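Local structure of GH62 hydrolase (4PVA) at residues F143-N155 / Q199-L211. The protein is an alpha-L-arabinofuranosidase of glycoside hydrolase family 62 that probably releases arabinose side groups from arabinoxylan during lignocellulose breakdown. Numbering follows the deposited sequence.
Sequences FYPNGMPKIIADN and QFPRGMSEPEIVL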
loop_
_atom_site.group_PDB
_atom_site.type_symbol
_atom_site.label_atom_id
_atom_site.label_comp_id
_atom_site.label_asym_id
_atom_site.label_seq_id
_atom_site.Cartn_x
_atom_site.Cartn_y
_atom_site.Cartn_z
ATOM N N PHE A 143 -10.585 4.493 12.626
ATOM C CA PHE A 143 -11.625 3.542 12.274
ATOM C C PHE A 143 -12.152 2.758 13.473
ATOM O O PHE A 143 -13.248 2.209 13.379
ATOM C CB PHE A 143 -11.145 2.549 11.187
ATOM C CG PHE A 143 -11.008 3.151 9.822
ATOM C CD1 PHE A 143 -12.111 3.364 9.042
ATOM C CD2 PHE A 143 -9.751 3.464 9.286
ATOM C CE1 PHE A 143 -12.008 3.873 7.779
ATOM C CE2 PHE A 143 -9.641 3.990 8.027
ATOM C CZ PHE A 143 -10.762 4.193 7.263
ATOM N N TYR A 144 -11.347 2.607 14.513
ATOM C CA TYR A 144 -11.697 1.840 15.704
ATOM C C TYR A 144 -11.691 2.788 16.886
ATOM O O TYR A 144 -10.667 2.984 17.511
ATOM C CB TYR A 144 -10.746 0.671 15.928
ATOM C CG TYR A 144 -10.675 -0.304 14.748
ATOM C CD1 TYR A 144 -11.580 -1.355 14.627
ATOM C CD2 TYR A 144 -9.688 -0.179 13.778
ATOM C CE1 TYR A 144 -11.484 -2.265 13.589
ATOM C CE2 TYR A 144 -9.587 -1.074 12.722
ATOM C CZ TYR A 144 -10.484 -2.120 12.655
ATOM O OH TYR A 144 -10.330 -3.057 11.639
ATOM N N PRO A 145 -12.844 3.431 17.167
ATOM C CA PRO A 145 -12.890 4.505 18.182
ATOM C C PRO A 145 -12.405 4.103 19.574
ATOM O O PRO A 145 -11.923 4.970 20.322
ATOM C CB PRO A 145 -14.361 4.890 18.201
ATOM C CG PRO A 145 -14.891 4.492 16.893
ATOM C CD PRO A 145 -14.153 3.241 16.525
ATOM N N ASN A 146 -12.523 2.844 19.956
ATOM C CA ASN A 146 -12.103 2.429 21.303
ATOM C C ASN A 146 -10.672 1.971 21.367
ATOM O O ASN A 146 -10.203 1.657 22.464
ATOM C CB ASN A 146 -13.033 1.356 21.848
ATOM C CG ASN A 146 -14.430 1.875 21.998
ATOM O OD1 ASN A 146 -14.621 2.965 22.542
ATOM N ND2 ASN A 146 -15.390 1.170 21.442
ATOM N N GLY A 147 -9.965 1.928 20.234
ATOM C CA GLY A 147 -8.576 1.476 20.264
ATOM C C GLY A 147 -8.349 0.145 19.569
ATOM O O GLY A 147 -9.179 -0.356 18.775
HETATM N N MSE A 148 -7.213 -0.468 19.865
HETATM C CA MSE A 148 -6.825 -1.690 19.184
HETATM C C MSE A 148 -7.844 -2.776 19.511
HETATM O O MSE A 148 -8.107 -3.077 20.684
HETATM C CB MSE A 148 -5.442 -2.148 19.636
HETATM C CG MSE A 148 -5.060 -3.394 18.856
HETATM SE SE MSE A 148 -3.297 -4.083 19.383
HETATM C CE MSE A 148 -2.176 -2.565 18.918
ATOM N N PRO A 149 -8.415 -3.424 18.485
ATOM C CA PRO A 149 -9.336 -4.539 18.735
ATOM C C PRO A 149 -8.723 -5.656 19.559
ATOM O O PRO A 149 -7.540 -5.971 19.458
ATOM C CB PRO A 149 -9.629 -5.035 17.331
ATOM C CG PRO A 149 -9.501 -3.829 16.481
ATOM C CD PRO A 149 -8.344 -3.078 17.062
ATOM N N LYS A 150 -9.580 -6.297 20.359
ATOM C CA LYS A 150 -9.189 -7.426 21.174
ATOM C C LYS A 150 -8.462 -8.511 20.394
ATOM O O LYS A 150 -7.447 -9.021 20.833
ATOM C CB LYS A 150 -10.426 -8.041 21.820
ATOM C CG LYS A 150 -10.071 -9.185 22.745
ATOM C CD LYS A 150 -11.290 -9.641 23.522
ATOM C CE LYS A 150 -10.902 -10.597 24.617
ATOM N NZ LYS A 150 -10.364 -11.856 24.077
ATOM N N ILE A 151 -8.966 -8.895 19.220
ATOM C CA ILE A 151 -8.362 -10.005 18.495
ATOM C C ILE A 151 -6.928 -9.669 18.080
ATOM O O ILE A 151 -6.070 -10.527 18.029
ATOM C CB ILE A 151 -9.218 -10.431 17.291
ATOM C CG1 ILE A 151 -8.724 -11.772 16.758
ATOM C CG2 ILE A 151 -9.239 -9.394 16.195
ATOM C CD1 ILE A 151 -9.679 -12.402 15.743
ATOM N N ILE A 152 -6.680 -8.408 17.772
ATOM C CA ILE A 152 -5.348 -7.973 17.364
ATOM C C ILE A 152 -4.448 -7.910 18.623
ATOM O O ILE A 152 -3.355 -8.463 18.623
ATOM C CB ILE A 152 -5.372 -6.642 16.604
ATOM C CG1 ILE A 152 -6.245 -6.808 15.381
ATOM C CG2 ILE A 152 -3.967 -6.241 16.183
ATOM C CD1 ILE A 152 -6.285 -5.606 14.473
ATOM N N ALA A 153 -4.925 -7.312 19.730
ATOM C CA ALA A 153 -4.162 -7.326 20.984
ATOM C C ALA A 153 -3.832 -8.744 21.465
ATOM O O ALA A 153 -2.730 -9.005 21.975
ATOM C CB ALA A 153 -4.899 -6.540 22.079
ATOM N N ASP A 154 -4.749 -9.676 21.243
ATOM C CA ASP A 154 -4.534 -11.053 21.685
ATOM C C ASP A 154 -3.543 -11.808 20.837
ATOM O O ASP A 154 -2.993 -12.818 21.283
ATOM C CB ASP A 154 -5.831 -11.843 21.641
ATOM C CG ASP A 154 -6.791 -11.506 22.775
ATOM O OD1 ASP A 154 -6.410 -10.805 23.740
ATOM O OD2 ASP A 154 -7.971 -11.932 22.658
ATOM N N ASN A 155 -3.327 -11.391 19.591
ATOM C CA ASN A 155 -2.497 -12.184 18.662
ATOM C C ASN A 155 -1.251 -11.464 18.155
ATOM O O ASN A 155 -0.479 -12.037 17.394
ATOM C CB ASN A 155 -3.357 -12.608 17.471
ATOM C CG ASN A 155 -4.343 -13.687 17.831
ATOM O OD1 ASN A 155 -3.960 -14.852 17.974
ATOM N ND2 ASN A 155 -5.587 -13.312 18.034
ATOM N N GLN A 199 -22.472 3.435 5.682
ATOM C CA GLN A 199 -21.875 3.846 6.954
ATOM C C GLN A 199 -20.453 4.409 6.896
ATOM O O GLN A 199 -20.080 5.203 7.756
ATOM C CB GLN A 199 -21.875 2.690 7.923
ATOM C CG GLN A 199 -23.266 2.273 8.353
ATOM C CD GLN A 199 -23.291 1.376 9.566
ATOM O OE1 GLN A 199 -22.400 1.384 10.378
ATOM N NE2 GLN A 199 -24.378 0.639 9.722
ATOM N N PHE A 200 -19.663 3.943 5.911
ATOM C CA PHE A 200 -18.237 4.263 5.810
ATOM C C PHE A 200 -17.997 5.753 6.013
ATOM O O PHE A 200 -18.673 6.529 5.360
ATOM C CB PHE A 200 -17.725 3.830 4.444
ATOM C CG PHE A 200 -16.253 4.041 4.272
ATOM C CD1 PHE A 200 -15.355 3.011 4.661
ATOM C CD2 PHE A 200 -15.743 5.249 3.826
ATOM C CE1 PHE A 200 -13.988 3.220 4.566
ATOM C CE2 PHE A 200 -14.376 5.440 3.720
ATOM C CZ PHE A 200 -13.514 4.420 4.101
ATOM N N PRO A 201 -17.027 6.153 6.822
ATOM C CA PRO A 201 -15.987 5.347 7.489
ATOM C C PRO A 201 -16.363 4.775 8.830
ATOM O O PRO A 201 -15.507 4.177 9.483
ATOM C CB PRO A 201 -14.841 6.341 7.652
ATOM C CG PRO A 201 -15.569 7.671 7.805
ATOM C CD PRO A 201 -16.730 7.596 6.893
ATOM N N ARG A 202 -17.611 4.973 9.282
ATOM C CA ARG A 202 -18.049 4.470 10.573
ATOM C C ARG A 202 -18.452 3.001 10.531
ATOM O O ARG A 202 -18.780 2.511 9.471
ATOM C CB ARG A 202 -19.243 5.293 11.124
ATOM C CG ARG A 202 -18.951 6.765 11.239
ATOM C CD ARG A 202 -20.211 7.485 11.743
ATOM N NE ARG A 202 -20.102 8.917 11.700
ATOM C CZ ARG A 202 -19.408 9.630 12.583
ATOM N NH1 ARG A 202 -18.810 9.034 13.610
ATOM N NH2 ARG A 202 -19.371 10.956 12.451
ATOM N N GLY A 203 -18.450 2.354 11.685
ATOM C CA GLY A 203 -19.044 1.060 11.873
ATOM C C GLY A 203 -18.170 -0.134 11.559
ATOM O O GLY A 203 -18.684 -1.230 11.478
HETATM N N MSE A 204 -16.850 0.038 11.444
HETATM C CA MSE A 204 -15.973 -1.133 11.165
HETATM C C MSE A 204 -16.134 -2.182 12.244
HETATM O O MSE A 204 -16.071 -1.897 13.430
HETATM C CB MSE A 204 -14.488 -0.740 11.046
HETATM C CG MSE A 204 -14.161 0.012 9.782
HETATM SE SE MSE A 204 -14.331 -1.193 8.242
HETATM C CE MSE A 204 -13.944 0.130 6.854
ATOM N N SER A 205 -16.384 -3.405 11.831
ATOM C CA SER A 205 -16.614 -4.531 12.709
ATOM C C SER A 205 -15.353 -4.977 13.457
ATOM O O SER A 205 -14.232 -4.560 13.130
ATOM C CB SER A 205 -17.084 -5.711 11.864
ATOM O OG SER A 205 -16.074 -6.055 10.911
ATOM N N GLU A 206 -15.508 -5.876 14.411
ATOM C CA GLU A 206 -14.340 -6.506 15.035
ATOM C C GLU A 206 -13.628 -7.256 13.924
ATOM O O GLU A 206 -14.255 -7.897 13.097
ATOM C CB GLU A 206 -14.746 -7.491 16.141
ATOM C CG GLU A 206 -13.598 -8.259 16.805
ATOM C CD GLU A 206 -12.747 -7.442 17.774
ATOM O OE1 GLU A 206 -11.666 -8.002 18.256
ATOM O OE2 GLU A 206 -13.215 -6.268 18.038
ATOM N N PRO A 207 -12.301 -7.175 13.871
ATOM C CA PRO A 207 -11.618 -7.878 12.784
ATOM C C PRO A 207 -11.704 -9.374 12.924
ATOM O O PRO A 207 -11.866 -9.907 14.021
ATOM C CB PRO A 207 -10.150 -7.433 12.922
ATOM C CG PRO A 207 -10.172 -6.258 13.854
ATOM C CD PRO A 207 -11.371 -6.396 14.706
ATOM N N GLU A 208 -11.562 -10.041 11.788
ATOM C CA GLU A 208 -11.383 -11.495 11.712
ATOM C C GLU A 208 -9.998 -11.755 11.132
ATOM O O GLU A 208 -9.518 -10.983 10.275
ATOM C CB GLU A 208 -12.487 -12.089 10.825
ATOM C CG GLU A 208 -13.869 -11.912 11.490
ATOM C CD GLU A 208 -15.052 -12.408 10.675
ATOM O OE1 GLU A 208 -14.879 -12.670 9.478
ATOM O OE2 GLU A 208 -16.172 -12.517 11.248
ATOM N N ILE A 209 -9.360 -12.841 11.535
ATOM C CA ILE A 209 -8.127 -13.283 10.908
ATOM C C ILE A 209 -8.488 -13.978 9.608
ATOM O O ILE A 209 -9.199 -14.999 9.644
ATOM C CB ILE A 209 -7.331 -14.227 11.842
ATOM C CG1 ILE A 209 -6.856 -13.467 13.085
ATOM C CG2 ILE A 209 -6.153 -14.809 11.078
ATOM C CD1 ILE A 209 -6.271 -14.328 14.184
ATOM N N VAL A 210 -8.047 -13.450 8.472
ATOM C CA VAL A 210 -8.428 -14.044 7.199
ATOM C C VAL A 210 -7.347 -14.956 6.636
ATOM O O VAL A 210 -7.669 -15.893 5.936
ATOM C CB VAL A 210 -8.860 -12.997 6.164
ATOM C CG1 VAL A 210 -10.163 -12.305 6.574
ATOM C CG2 VAL A 210 -7.777 -12.025 5.904
ATOM N N LEU A 211 -6.087 -14.693 6.939
ATOM C CA LEU A 211 -4.965 -15.569 6.609
ATOM C C LEU A 211 -3.945 -15.488 7.706
ATOM O O LEU A 211 -3.792 -14.458 8.349
ATOM C CB LEU A 211 -4.292 -15.131 5.338
ATOM C CG LEU A 211 -4.975 -15.271 4.012
ATOM C CD1 LEU A 211 -4.074 -14.688 2.934
ATOM C CD2 LEU A 211 -5.378 -16.693 3.689
HETATM O O HOH W 1 -15.312 2.495 11.630
HETATM O O HOH W 2 -15.300 0.563 14.571
#
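F143 and M204 lie where the two segments run close, their CA atoms 6.5 Å apart, and further on helix 150-155 passes strand 208-211 at 62° between axes. The F143 ring sits beside M204, a selenomethionine, its CD1 4.0 Å from M204 CG. The ring edge meets P201 O, and CE1 touches F200 CE1 at 3.8 Å, the planes oblique at 48°. With an alanine at F143 a gap is likely to open between F200, P201 and M204. Two waters bridge the backbones: both donate to F143 O, one also to P201 O while accepting from M204 N, the other to M204 O. Y144 turns its ring edge to S205 O, CE1 lying 3.6 Å away. P149 and P207 cross at about a right angle and pack tightly, P149 CB 3.4 Å from P207 CD. In one of its two conformers E206, with CG anti to its backbone N (chi1 177°) and a bend at chi2, brings OE1 to the first turn of the helix, where I151 N donates to it at 3.0 Å. I151 CG2 rests against O and CB of P207, while CD1 meets I209 CG1. The contact joins two neighbouring blades of the family's five-bladed beta-propeller: segment 143-155 leaves edge strand 141-142 of one, and strand 208-212 edges the other beside strand 189-196, whose S193 is hydrogen-bonded to Y144 OH. L181 of strand 178-184 backs F143, Y144 and M204.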